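Long-range contacts in ALKF (Bacillus cereus, PDB 3ZBO), which is of unknown enzymatic function but has affinity for branched DNA structures and is related to the HEAT-like repeat DNA glycosylases: residues A[7-12]-A[56-61]; A[32-37]-A[94-99]; A[36-41]-A[65-70]; A[43-48]-A[71-76]; A[78-83]-A[106-111]. All blocks are in the same frame, centred on the assembly; numbering follows the deposited sequence.

Interaction 1: residues A[7-12]-A[56-61]; sequences MDFKTV and QELAEE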
# COMPACT_ATOMS: atom_id res chain seq x y z
N MET A 7 -11.24 -16.59 18.42
CA MET A 7 -9.81 -16.70 18.67
C MET A 7 -9.36 -15.49 19.51
O MET A 7 -9.77 -14.37 19.23
CB MET A 7 -9.09 -16.71 17.32
CG MET A 7 -8.84 -18.09 16.83
SD MET A 7 -7.37 -18.06 15.77
CE MET A 7 -6.03 -17.94 16.91
N ASP A 8 -8.58 -15.71 20.55
CA ASP A 8 -8.17 -14.58 21.33
C ASP A 8 -6.77 -14.08 20.93
O ASP A 8 -6.09 -14.68 20.14
CB ASP A 8 -8.33 -14.78 22.85
CG ASP A 8 -7.54 -15.94 23.36
OD1 ASP A 8 -6.51 -16.29 22.70
OD2 ASP A 8 -7.94 -16.51 24.44
N PHE A 9 -6.51 -12.87 21.36
CA PHE A 9 -5.23 -12.20 21.11
C PHE A 9 -4.03 -13.07 21.37
O PHE A 9 -3.12 -13.20 20.51
CB PHE A 9 -5.15 -10.91 21.96
CG PHE A 9 -3.84 -10.24 21.88
CD1 PHE A 9 -3.52 -9.44 20.81
CD2 PHE A 9 -2.87 -10.43 22.90
CE1 PHE A 9 -2.27 -8.81 20.76
CE2 PHE A 9 -1.59 -9.85 22.86
CZ PHE A 9 -1.29 -9.03 21.75
N LYS A 10 -3.99 -13.71 22.55
CA LYS A 10 -2.78 -14.48 22.91
C LYS A 10 -2.59 -15.65 21.95
O LYS A 10 -1.44 -15.99 21.55
CB LYS A 10 -2.87 -15.07 24.34
CG LYS A 10 -2.16 -16.48 24.43
CD LYS A 10 -3.01 -17.65 25.08
CE LYS A 10 -2.09 -18.90 25.50
NZ LYS A 10 -1.20 -18.70 26.74
N THR A 11 -3.69 -16.28 21.54
CA THR A 11 -3.64 -17.41 20.63
C THR A 11 -3.19 -16.98 19.22
O THR A 11 -2.34 -17.64 18.59
CB THR A 11 -4.99 -18.09 20.53
OG1 THR A 11 -5.33 -18.56 21.85
CG2 THR A 11 -4.99 -19.28 19.57
N VAL A 12 -3.69 -15.85 18.74
CA VAL A 12 -3.18 -15.38 17.44
C VAL A 12 -1.72 -15.06 17.45
O VAL A 12 -1.02 -15.42 16.47
CB VAL A 12 -3.97 -14.10 16.99
CG1 VAL A 12 -3.38 -13.52 15.68
CG2 VAL A 12 -5.51 -14.44 16.85
N GLN A 56 -12.77 -6.42 14.31
CA GLN A 56 -12.13 -5.12 14.56
C GLN A 56 -11.48 -5.06 15.89
O GLN A 56 -10.37 -4.47 16.03
CB GLN A 56 -13.09 -3.96 14.34
CG GLN A 56 -12.33 -2.61 14.35
CD GLN A 56 -11.38 -2.44 13.09
OE1 GLN A 56 -11.58 -3.04 12.04
NE2 GLN A 56 -10.33 -1.62 13.24
N GLU A 57 -12.09 -5.55 16.96
CA GLU A 57 -11.48 -5.48 18.27
C GLU A 57 -10.12 -6.17 18.31
O GLU A 57 -9.15 -5.60 18.85
CB GLU A 57 -12.45 -6.07 19.30
CG GLU A 57 -12.08 -5.77 20.73
CD GLU A 57 -10.95 -6.57 21.28
OE1 GLU A 57 -10.88 -7.78 20.93
OE2 GLU A 57 -10.10 -5.99 22.01
N LEU A 58 -10.07 -7.38 17.76
CA LEU A 58 -8.85 -8.15 17.76
C LEU A 58 -7.85 -7.43 16.82
O LEU A 58 -6.65 -7.35 17.21
CB LEU A 58 -9.13 -9.52 17.15
CG LEU A 58 -7.95 -10.45 17.10
CD1 LEU A 58 -7.12 -10.59 18.41
CD2 LEU A 58 -8.47 -11.87 16.65
N ALA A 59 -8.35 -6.84 15.73
CA ALA A 59 -7.43 -6.11 14.82
C ALA A 59 -6.78 -4.97 15.59
O ALA A 59 -5.52 -4.76 15.44
CB ALA A 59 -8.18 -5.51 13.55
N GLU A 60 -7.57 -4.31 16.41
CA GLU A 60 -6.98 -3.20 17.18
C GLU A 60 -5.92 -3.65 18.12
O GLU A 60 -4.85 -2.97 18.26
CB GLU A 60 -8.02 -2.35 17.92
CG GLU A 60 -8.94 -1.62 17.00
CD GLU A 60 -8.35 -0.41 16.26
OE1 GLU A 60 -7.32 0.07 16.71
OE2 GLU A 60 -8.94 0.06 15.33
N GLU A 61 -6.17 -4.76 18.85
CA GLU A 61 -5.14 -5.23 19.75
C GLU A 61 -3.86 -5.69 19.02
O GLU A 61 -2.75 -5.44 19.54
CB GLU A 61 -5.67 -6.39 20.61
CG GLU A 61 -6.79 -5.98 21.52
CD GLU A 61 -7.05 -7.05 22.62
OE1 GLU A 61 -6.11 -7.69 23.18
OE2 GLU A 61 -8.26 -7.19 22.97
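Phe9 and Leu58 join the first turn of helix 9-19 to helix 56-63 in an apolar helix-to-helix contact near the N-terminal end of the fold. The evidence is steric: no hydrogen bond links the two segments, and the nearest CA atoms, those of Phe9 and Leu58, are 6.4 Å apart. Leu58 divides its methyls between partners. Leu58 CD1 lies 3.7 Å from Phe9 CA and comes to the edge of the Phe9 ring, near the ring plane. Leu58 CD2 meets Val12 CG2 tip to tip at 3.9 Å and also rests near the carbonyl oxygen of Met7. Phe9 holds CG anti to the backbone N (chi1 174°), placing CG 3.7 Å from Glu61 OE1. Farther out, Phe9 CD1 is 3.7 Å from Glu61 CB, and the ring and carboxylate planes are 29° apart. Asp8 caps the helix by accepting from Thr11 N at OD1 (3.0 Å). Val12 continues inward to Ile52, Leu62 and Phe73. With the Asp8 cap kept within its own helix turn, cohesion between the segments rests on dispersion and shape, and Glu61 contributes carbon and carboxylate surface to the phenyl group.

Interaction 2: residues A[32-37]-A[94-99]; sequences GAHEPV and GAYFYM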
# COMPACT_ATOMS: atom_id res chain seq x y z
N GLY A 32 13.11 -2.30 6.60
CA GLY A 32 12.88 -1.24 7.60
C GLY A 32 12.06 -1.69 8.79
O GLY A 32 11.82 -0.86 9.67
N ALA A 33 11.65 -2.96 8.82
CA ALA A 33 10.90 -3.48 10.03
C ALA A 33 11.90 -3.51 11.18
O ALA A 33 13.13 -3.65 10.97
CB ALA A 33 10.32 -4.91 9.80
N HIS A 34 11.37 -3.39 12.37
CA HIS A 34 12.19 -3.59 13.58
C HIS A 34 11.54 -4.52 14.51
O HIS A 34 10.34 -4.82 14.39
CB HIS A 34 12.52 -2.25 14.25
CG HIS A 34 11.39 -1.33 14.56
ND1 HIS A 34 10.37 -1.65 15.44
CD2 HIS A 34 11.20 -0.04 14.21
CE1 HIS A 34 9.56 -0.61 15.55
NE2 HIS A 34 10.07 0.39 14.86
N GLU A 35 12.36 -5.06 15.45
CA GLU A 35 11.78 -5.89 16.47
C GLU A 35 10.70 -5.09 17.27
O GLU A 35 10.79 -3.84 17.54
CB GLU A 35 12.90 -6.42 17.40
CG GLU A 35 13.82 -7.31 16.71
CD GLU A 35 13.36 -8.75 16.60
OE1 GLU A 35 12.15 -9.03 16.82
OE2 GLU A 35 14.21 -9.66 16.32
N PRO A 36 9.64 -5.80 17.65
CA PRO A 36 9.39 -7.21 17.45
C PRO A 36 8.84 -7.50 16.09
O PRO A 36 7.96 -6.77 15.60
CB PRO A 36 8.34 -7.53 18.54
CG PRO A 36 7.58 -6.29 18.69
CD PRO A 36 8.54 -5.11 18.37
N VAL A 37 9.33 -8.61 15.52
CA VAL A 37 8.89 -9.04 14.19
C VAL A 37 9.17 -10.51 14.10
O VAL A 37 10.25 -10.98 14.57
CB VAL A 37 9.54 -8.17 13.06
CG1 VAL A 37 11.05 -8.24 13.13
CG2 VAL A 37 9.07 -8.68 11.69
N GLY A 94 0.80 4.84 13.46
CA GLY A 94 1.64 3.73 13.86
C GLY A 94 2.37 2.99 12.74
O GLY A 94 3.15 2.09 13.03
N ALA A 95 2.20 3.50 11.52
CA ALA A 95 2.80 2.81 10.39
C ALA A 95 4.21 3.36 10.18
O ALA A 95 4.45 4.29 9.40
CB ALA A 95 1.92 3.11 9.16
N TYR A 96 5.15 2.69 10.85
CA TYR A 96 6.47 3.35 10.97
C TYR A 96 7.43 3.19 9.81
O TYR A 96 8.51 3.77 9.78
CB TYR A 96 7.18 2.88 12.27
CG TYR A 96 7.54 1.45 12.31
CD1 TYR A 96 8.72 0.97 11.73
CD2 TYR A 96 6.70 0.52 12.91
CE1 TYR A 96 9.07 -0.35 11.74
CE2 TYR A 96 7.04 -0.88 12.96
CZ TYR A 96 8.27 -1.33 12.39
OH TYR A 96 8.59 -2.65 12.34
N PHE A 97 7.06 2.32 8.89
CA PHE A 97 7.79 2.22 7.63
C PHE A 97 6.90 1.83 6.49
O PHE A 97 5.73 1.51 6.73
CB PHE A 97 9.03 1.23 7.78
CG PHE A 97 8.66 -0.27 7.75
CD1 PHE A 97 7.75 -0.84 8.69
CD2 PHE A 97 9.22 -1.09 6.76
CE1 PHE A 97 7.47 -2.26 8.70
CE2 PHE A 97 8.96 -2.45 6.75
CZ PHE A 97 8.08 -3.06 7.70
N TYR A 98 7.44 1.85 5.25
CA TYR A 98 6.53 1.77 4.10
C TYR A 98 5.72 0.49 3.97
O TYR A 98 4.65 0.54 3.38
CB TYR A 98 7.32 2.04 2.79
CG TYR A 98 8.12 0.82 2.34
CD1 TYR A 98 9.44 0.65 2.85
CD2 TYR A 98 7.59 -0.11 1.47
CE1 TYR A 98 10.23 -0.48 2.47
CE2 TYR A 98 8.31 -1.26 1.07
CZ TYR A 98 9.63 -1.44 1.61
OH TYR A 98 10.35 -2.59 1.20
N MET A 99 6.19 -0.64 4.51
CA MET A 99 5.35 -1.82 4.25
C MET A 99 4.09 -1.63 5.03
O MET A 99 3.02 -2.14 4.60
CB MET A 99 6.04 -3.07 4.77
CG MET A 99 7.27 -3.41 3.88
SD MET A 99 8.06 -5.00 4.36
CE MET A 99 7.03 -6.07 3.40
O HOH W 1 7.56 -4.39 13.97
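His34 and Tyr96 carry this contact as an offset stack, with ring centroids 3.8 Å apart and planes at 11°. The two side chains reach toward each other tip to tip: His34 NE2 lies over the centre of the Tyr96 ring, and Tyr96 CZ over the centre of the imidazole. In both residues CG sits between the backbone N and the carbonyl carbon, the crowded position, with chi1 of 53° for His34 and 65° for Tyr96. Beyond the ring, Tyr96 OH accepts from His34 N at 2.9 Å in an almost straight bond, so one residue binds the tyrosine by both its ring and its backbone. A water in the plane of the tyrosine ring donates to His34 O and lies 2.6 Å from Tyr96 OH. The imidazole has a hydrogen bond of its own, from His34 ND1 to Glu35 O (3.1 Å), with the donor above the carbonyl plane. Phe97 supplies the other layer. One face of its ring receives Gly32 C and Ala33 N, the latter 3.4 Å from Phe97 CE2, while Ala33 CB touches Phe97 CZ at 3.6 Å. Gly32 ends the preceding helix in a Schellman motif with positive phi, and its backbone packs directly on the phenyl group. Phe97 CD1 lies over the face of Tyr96 opposite the histidine, toward its rim. The cluster thus joins the loop after helix 22-30 to the start of helix 98-110; Tyr28 of helix 22-30 packs on Ala33 and Met99, and Tyr68 of helix 68-77 meets Phe97 edge-to-face.

Interaction 3: residues A[36-41]-A[65-70]; sequences PVFGVA and TGNYDA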
# COMPACT_ATOMS: atom_id res chain seq x y z
N PRO A 36 9.64 -5.80 17.65
CA PRO A 36 9.39 -7.21 17.45
C PRO A 36 8.84 -7.50 16.09
O PRO A 36 7.96 -6.77 15.60
CB PRO A 36 8.34 -7.53 18.54
CG PRO A 36 7.58 -6.29 18.69
CD PRO A 36 8.54 -5.11 18.37
N VAL A 37 9.33 -8.61 15.52
CA VAL A 37 8.89 -9.04 14.19
C VAL A 37 9.17 -10.51 14.10
O VAL A 37 10.25 -10.98 14.57
CB VAL A 37 9.54 -8.17 13.06
CG1 VAL A 37 11.05 -8.24 13.13
CG2 VAL A 37 9.07 -8.68 11.69
N PHE A 38 8.24 -11.26 13.51
CA PHE A 38 8.43 -12.67 13.43
C PHE A 38 8.85 -13.14 12.03
O PHE A 38 9.55 -14.19 11.91
CB PHE A 38 7.17 -13.44 13.75
CG PHE A 38 6.56 -13.18 15.12
CD1 PHE A 38 7.32 -13.02 16.27
CD2 PHE A 38 5.17 -13.09 15.21
CE1 PHE A 38 6.71 -12.84 17.54
CE2 PHE A 38 4.53 -12.88 16.48
CZ PHE A 38 5.30 -12.79 17.60
N GLY A 39 8.41 -12.44 10.97
CA GLY A 39 8.79 -12.91 9.65
C GLY A 39 7.81 -13.96 9.14
O GLY A 39 8.18 -15.10 8.70
N VAL A 40 6.54 -13.58 9.00
CA VAL A 40 5.52 -14.53 8.52
C VAL A 40 5.19 -14.32 7.05
O VAL A 40 4.79 -13.23 6.66
CB VAL A 40 4.21 -14.39 9.36
CG1 VAL A 40 3.11 -15.35 8.86
CG2 VAL A 40 4.50 -14.58 10.86
N ALA A 41 5.37 -15.33 6.17
CA ALA A 41 5.00 -15.14 4.79
C ALA A 41 3.50 -14.97 4.75
O ALA A 41 2.76 -15.71 5.43
CB ALA A 41 5.35 -16.38 4.01
N THR A 65 0.33 -3.95 18.95
CA THR A 65 1.57 -4.66 19.37
C THR A 65 2.82 -3.94 18.89
O THR A 65 3.89 -4.08 19.50
CB THR A 65 1.63 -6.07 18.87
OG1 THR A 65 1.67 -6.10 17.48
CG2 THR A 65 0.45 -6.89 19.45
N GLY A 66 2.71 -3.26 17.75
CA GLY A 66 3.92 -2.77 17.09
C GLY A 66 4.77 -3.87 16.48
O GLY A 66 5.88 -3.55 16.02
N ASN A 67 4.24 -5.08 16.35
CA ASN A 67 4.89 -6.19 15.69
C ASN A 67 4.38 -6.24 14.26
O ASN A 67 3.17 -6.37 13.99
CB ASN A 67 4.59 -7.46 16.48
CG ASN A 67 5.11 -8.72 15.79
OD1 ASN A 67 5.03 -8.89 14.57
ND2 ASN A 67 5.66 -9.63 16.59
N TYR A 68 5.30 -6.02 13.28
CA TYR A 68 4.89 -5.91 11.92
C TYR A 68 3.95 -7.05 11.47
O TYR A 68 2.94 -6.84 10.76
CB TYR A 68 6.11 -5.86 10.95
CG TYR A 68 5.69 -5.91 9.49
CD1 TYR A 68 5.00 -4.85 8.88
CD2 TYR A 68 5.90 -7.10 8.71
CE1 TYR A 68 4.55 -4.92 7.59
CE2 TYR A 68 5.45 -7.15 7.42
CZ TYR A 68 4.78 -6.07 6.80
OH TYR A 68 4.31 -6.10 5.54
N ASP A 69 4.28 -8.29 11.81
CA ASP A 69 3.41 -9.36 11.28
C ASP A 69 2.03 -9.33 11.88
O ASP A 69 1.01 -9.60 11.20
CB ASP A 69 4.02 -10.73 11.57
CG ASP A 69 5.38 -10.89 10.87
OD1 ASP A 69 5.39 -11.11 9.68
OD2 ASP A 69 6.38 -10.75 11.57
N ALA A 70 2.00 -9.03 13.18
CA ALA A 70 0.66 -8.87 13.82
C ALA A 70 -0.11 -7.70 13.25
O ALA A 70 -1.35 -7.78 13.11
CB ALA A 70 0.84 -8.64 15.35
O HOH W 2 3.98 -10.75 7.41
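Pro36 and Asn67 mark the closest backbone approach, with CA atoms 4.9 Å apart, where an irregular segment runs past the start of helix 68-77. A cis peptide bond precedes Pro36; on the other side Gly66, with positive phi, leaves the preceding helix and Asn67 follows as N-cap. Pro36 O receives a CA-H...O contact from Asn67 CA at 3.1 Å. Farther along, Gly39 adopts positive phi, and the turn presents three successive amides to a single carboxylate. Asp69 OD2 accepts from Phe38 N at 2.7 Å, nearly in line with its C-O bond, and from Gly39 N, also at 2.7 Å but above the carboxylate plane. Asp69 OD1 takes Val40 N at 2.8 Å, likewise from above the plane, with an N-H...O angle of 166°. Asp69 CG stands beside the backbone N and anti to the carbonyl carbon (chi1 -62°), which brings it toward the turn. A water 2.7 Å from Asp69 OD1 donates to that oxygen and to Val40 O, which also bonds to Tyr28 OH. Asn67 OD1 accepts weakly from Asp69 N and Ala70 N, while Asn67 ND2 lies over the centre of the Phe38 ring, 3.3 Å from Phe38 CZ. The ring and amide planes are 61° apart. Val37 CG2 adds apolar cover beside Asp69 OD2 (3.4 Å) and Tyr68 CB. Three backbone donors and a water therefore satisfy a buried carboxylate, an environment that would probably favour the charged form. The bonds fix its rotation and also hold the turn at Gly39 against the first turn of the helix.

Interaction 4: residues A[43-48]-A[71-76]; sequences GAMKPI and MYFAGI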
# COMPACT_ATOMS: atom_id res chain seq x y z
N GLY A 43 1.13 -15.79 2.70
CA GLY A 43 0.17 -16.87 2.36
C GLY A 43 -0.05 -17.79 3.57
O GLY A 43 -1.12 -18.48 3.65
N ALA A 44 0.91 -17.82 4.48
CA ALA A 44 0.78 -18.64 5.69
C ALA A 44 -0.32 -18.12 6.61
O ALA A 44 -0.79 -18.84 7.47
CB ALA A 44 2.14 -18.79 6.43
N MET A 45 -0.78 -16.88 6.38
CA MET A 45 -1.88 -16.37 7.17
C MET A 45 -3.29 -16.80 6.77
O MET A 45 -4.20 -16.58 7.57
CB MET A 45 -1.81 -14.80 7.16
CG MET A 45 -0.49 -14.37 7.79
SD MET A 45 -0.39 -12.51 7.59
CE MET A 45 1.13 -12.16 8.41
N LYS A 46 -3.43 -17.41 5.58
CA LYS A 46 -4.75 -17.71 5.04
C LYS A 46 -5.58 -18.58 5.97
O LYS A 46 -6.69 -18.17 6.25
CB LYS A 46 -4.73 -18.23 3.58
CG LYS A 46 -6.13 -18.18 2.93
CD LYS A 46 -6.04 -17.77 1.45
CE LYS A 46 -7.42 -17.55 0.86
NZ LYS A 46 -8.00 -18.87 0.51
N PRO A 47 -5.03 -19.69 6.52
CA PRO A 47 -5.93 -20.44 7.39
C PRO A 47 -6.39 -19.71 8.65
O PRO A 47 -7.57 -19.86 9.03
CB PRO A 47 -5.09 -21.64 7.87
CG PRO A 47 -3.89 -21.73 6.92
CD PRO A 47 -3.65 -20.28 6.53
N ILE A 48 -5.49 -18.93 9.29
CA ILE A 48 -5.93 -18.17 10.50
C ILE A 48 -6.99 -17.11 10.14
O ILE A 48 -7.96 -16.91 10.87
CB ILE A 48 -4.76 -17.45 11.21
CG1 ILE A 48 -3.48 -18.28 11.34
CG2 ILE A 48 -5.23 -16.91 12.57
CD1 ILE A 48 -2.40 -17.59 12.14
N MET A 71 0.63 -6.65 12.95
CA MET A 71 -0.01 -5.48 12.35
C MET A 71 -0.54 -5.75 10.92
O MET A 71 -1.62 -5.29 10.55
CB MET A 71 0.93 -4.29 12.30
CG MET A 71 1.30 -3.80 13.67
SD MET A 71 2.76 -2.73 13.71
CE MET A 71 1.96 -1.13 13.34
N TYR A 72 0.26 -6.49 10.12
CA TYR A 72 -0.21 -6.95 8.82
C TYR A 72 -1.45 -7.79 8.97
O TYR A 72 -2.44 -7.58 8.22
CB TYR A 72 1.00 -7.69 8.12
CG TYR A 72 0.59 -7.96 6.68
CD1 TYR A 72 -0.18 -9.09 6.37
CD2 TYR A 72 1.06 -7.20 5.65
CE1 TYR A 72 -0.53 -9.30 5.03
CE2 TYR A 72 0.66 -7.38 4.31
CZ TYR A 72 -0.10 -8.48 4.01
OH TYR A 72 -0.50 -8.66 2.69
N PHE A 73 -1.45 -8.74 9.90
CA PHE A 73 -2.59 -9.60 10.02
C PHE A 73 -3.81 -8.78 10.52
O PHE A 73 -4.94 -9.03 10.09
CB PHE A 73 -2.25 -10.74 11.02
CG PHE A 73 -3.29 -11.77 11.09
CD1 PHE A 73 -3.50 -12.56 10.00
CD2 PHE A 73 -4.09 -11.89 12.20
CE1 PHE A 73 -4.57 -13.51 9.99
CE2 PHE A 73 -5.13 -12.90 12.21
CZ PHE A 73 -5.33 -13.66 11.10
N ALA A 74 -3.59 -7.79 11.40
CA ALA A 74 -4.70 -6.94 11.86
C ALA A 74 -5.38 -6.31 10.64
O ALA A 74 -6.60 -6.22 10.55
CB ALA A 74 -4.15 -5.86 12.72
N GLY A 75 -4.57 -5.86 9.64
CA GLY A 75 -5.25 -5.31 8.43
C GLY A 75 -6.14 -6.34 7.73
O GLY A 75 -7.20 -5.94 7.25
N ILE A 76 -5.73 -7.61 7.64
CA ILE A 76 -6.51 -8.59 6.92
C ILE A 76 -7.80 -8.83 7.64
O ILE A 76 -8.85 -9.06 6.95
CB ILE A 76 -5.70 -9.85 6.82
CG1 ILE A 76 -4.56 -9.65 5.79
CG2 ILE A 76 -6.65 -11.07 6.39
CD1 ILE A 76 -3.52 -10.65 6.12
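Met45 and Phe73 have the most surface buried here, and Ile48 follows. Met45 is drawn out to full length beyond CG (chi2 174°) and points its sulfur into the face of helix 68-77. There Met45 SD is 3.6 Å from Tyr72 CD1, 3.9 Å from Phe73 CD1 and 3.9 Å from Ile76 CD1, so three residues of one helix converge on a single atom. Both aromatic neighbours make Met-aromatic contacts. The sulfur approaches Tyr72 obliquely, 70° off the ring normal, and Phe73 at its edge, 78° off the normal. The methionine and phenylalanine side chains slide past each other in opposite directions, which brings Met45 CB to within 4.0 Å of Phe73 CD1. The far end of the phenyl ring belongs to Ile48: its CG2 branch, anti to the backbone N, lies 3.6 Å from Phe73 CZ, and the two side chains cross at a slant. No hydrogen bond spans the segments, and the hydroxyl of Tyr72 bonds to Arg240 O. Packing extends past these residues, since Phe73 also touches Val12 of helix 9-19, Leu62 of helix 56-63 and Ala49 and Ile52 of helix 46-52, while Ile48 touches Leu16 and Leu19. Such a buried seam, filled by interlocked aliphatic, sulfur and aromatic side chains, is core packing between helices of a mainly helical chain, consistent with the HEAT-like repeat fold of the AlkD relatives.

Interaction 5: residues A[78-83]-A[106-111]; sequences ADPKAM and AVTLSE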
# COMPACT_ATOMS: atom_id res chain seq x y z
N ALA A 78 -9.41 -6.70 9.74
CA ALA A 78 -10.13 -5.50 10.11
C ALA A 78 -11.50 -5.43 9.45
O ALA A 78 -11.77 -6.13 8.46
CB ALA A 78 -9.26 -4.23 9.65
N ASP A 79 -12.34 -4.53 9.97
CA ASP A 79 -13.63 -4.20 9.29
C ASP A 79 -13.57 -2.75 8.79
O ASP A 79 -13.98 -1.80 9.45
CB ASP A 79 -14.74 -4.32 10.37
CG ASP A 79 -16.12 -4.28 9.76
OD1 ASP A 79 -16.26 -4.02 8.53
OD2 ASP A 79 -17.06 -4.50 10.58
N PRO A 80 -13.01 -2.58 7.62
CA PRO A 80 -12.78 -1.21 7.14
C PRO A 80 -14.04 -0.44 6.87
O PRO A 80 -14.00 0.78 7.04
CB PRO A 80 -11.99 -1.40 5.87
CG PRO A 80 -12.18 -2.82 5.49
CD PRO A 80 -12.41 -3.60 6.76
N LYS A 81 -15.14 -1.13 6.56
CA LYS A 81 -16.34 -0.34 6.36
C LYS A 81 -16.89 0.21 7.67
O LYS A 81 -17.74 1.14 7.64
CB LYS A 81 -17.37 -1.16 5.60
CG LYS A 81 -16.91 -1.36 4.17
CD LYS A 81 -17.94 -2.10 3.38
CE LYS A 81 -17.64 -1.99 1.91
NZ LYS A 81 -16.35 -2.66 1.61
N ALA A 82 -16.42 -0.32 8.81
CA ALA A 82 -16.81 0.22 10.10
C ALA A 82 -15.74 1.14 10.71
O ALA A 82 -15.92 1.64 11.81
CB ALA A 82 -17.16 -0.93 11.12
N MET A 83 -14.59 1.35 10.01
CA MET A 83 -13.55 2.21 10.59
C MET A 83 -13.82 3.64 10.16
O MET A 83 -14.15 3.91 8.99
CB MET A 83 -12.16 1.71 10.06
CG MET A 83 -11.67 0.47 10.78
SD MET A 83 -10.14 -0.11 10.06
CE MET A 83 -9.00 1.17 10.56
N ALA A 106 -2.83 1.46 3.78
CA ALA A 106 -3.45 1.91 2.51
C ALA A 106 -4.38 0.80 1.97
O ALA A 106 -5.39 1.15 1.31
CB ALA A 106 -2.35 2.18 1.50
N VAL A 107 -4.03 -0.48 2.16
CA VAL A 107 -4.88 -1.52 1.57
C VAL A 107 -6.18 -1.60 2.42
O VAL A 107 -7.27 -1.67 1.79
CB VAL A 107 -4.13 -2.84 1.57
CG1 VAL A 107 -5.05 -3.96 1.03
CG2 VAL A 107 -2.85 -2.83 0.75
N THR A 108 -6.09 -1.56 3.74
CA THR A 108 -7.31 -1.53 4.56
C THR A 108 -8.17 -0.31 4.18
O THR A 108 -9.35 -0.41 3.96
CB THR A 108 -6.91 -1.48 5.98
OG1 THR A 108 -6.14 -2.67 6.28
CG2 THR A 108 -8.14 -1.51 6.89
N LEU A 109 -7.50 0.83 3.99
CA LEU A 109 -8.26 2.06 3.56
C LEU A 109 -8.96 1.89 2.22
O LEU A 109 -10.10 2.37 2.04
CB LEU A 109 -7.32 3.29 3.58
CG LEU A 109 -7.94 4.65 3.14
CD1 LEU A 109 -9.07 5.01 4.18
CD2 LEU A 109 -6.89 5.72 3.09
N SER A 110 -8.29 1.21 1.28
CA SER A 110 -8.89 1.03 -0.07
C SER A 110 -10.16 0.18 -0.00
O SER A 110 -10.89 0.19 -1.00
CB SER A 110 -7.81 0.40 -1.04
OG SER A 110 -7.66 -0.96 -0.72
N GLU A 111 -10.38 -0.49 1.12
CA GLU A 111 -11.56 -1.38 1.28
C GLU A 111 -12.64 -0.69 2.10
O GLU A 111 -13.67 -1.32 2.38
CB GLU A 111 -11.13 -2.68 1.93
CG GLU A 111 -10.28 -3.62 0.99
CD GLU A 111 -11.04 -4.04 -0.26
OE1 GLU A 111 -12.27 -4.30 -0.14
OE2 GLU A 111 -10.44 -4.12 -1.35
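Lys81 NZ donates to Glu111 O at 3.1 Å, the one hydrogen bond between the two segments. The lysine reaches this carbonyl through a bend at its last torsion (chi4 63°), which puts NZ beside the oxygen, and the ammonium is tilted 26° from the carbonyl plane. Next to this bond lies Pro80, in a short 3-10 turn. Pro80 CG rests 3.7 Å from Glu111 CB, the two side chains lying side by side and pointing the same way, while Pro80 CB sits 3.4 Å from Thr108 O. Thr108 turns its methyl to the loop: Thr108 CG2 is 4.0 Å from Ala78 CB and likewise 4.0 Å from Met83 SD, whose side chain crosses it at about a right angle. The hydroxyl is engaged apart from this, with Val104 O and Arg240 NH2. The loop after helix 68-77 is thereby fitted against the C-terminal end of helix 98-110, with Phe88 of helix 85-94 packing on Met83 and Thr108, and Trp140 of helix 128-144 packing on Val107 and Ser110.

How the interactions relate
Interactions 3 and 4 are the buried contacts and share helix 68-77, yet differ in chemistry: its N-terminal turn offers a carboxylate to backbone amides, while its next turns offer apolar and aromatic surface. Interactions 1, 2 and 5 are only partly buried. Interaction 1 adjoins interaction 4 through Val12 on Phe73, extending the apolar core, and adjoins interaction 3 through Phe9 on Thr65. Interactions 2 and 3 share Pro36 and Val37, so one loop meets two helix starts, by ring stacking plus one hydrogen bond in interaction 2 and a carboxylate gripped by amides in interaction 3. Interactions 2 and 5 lie toward opposite ends of helix 98-110, without touching. Gln56 joins interactions 1 and 5 through Asp79 N.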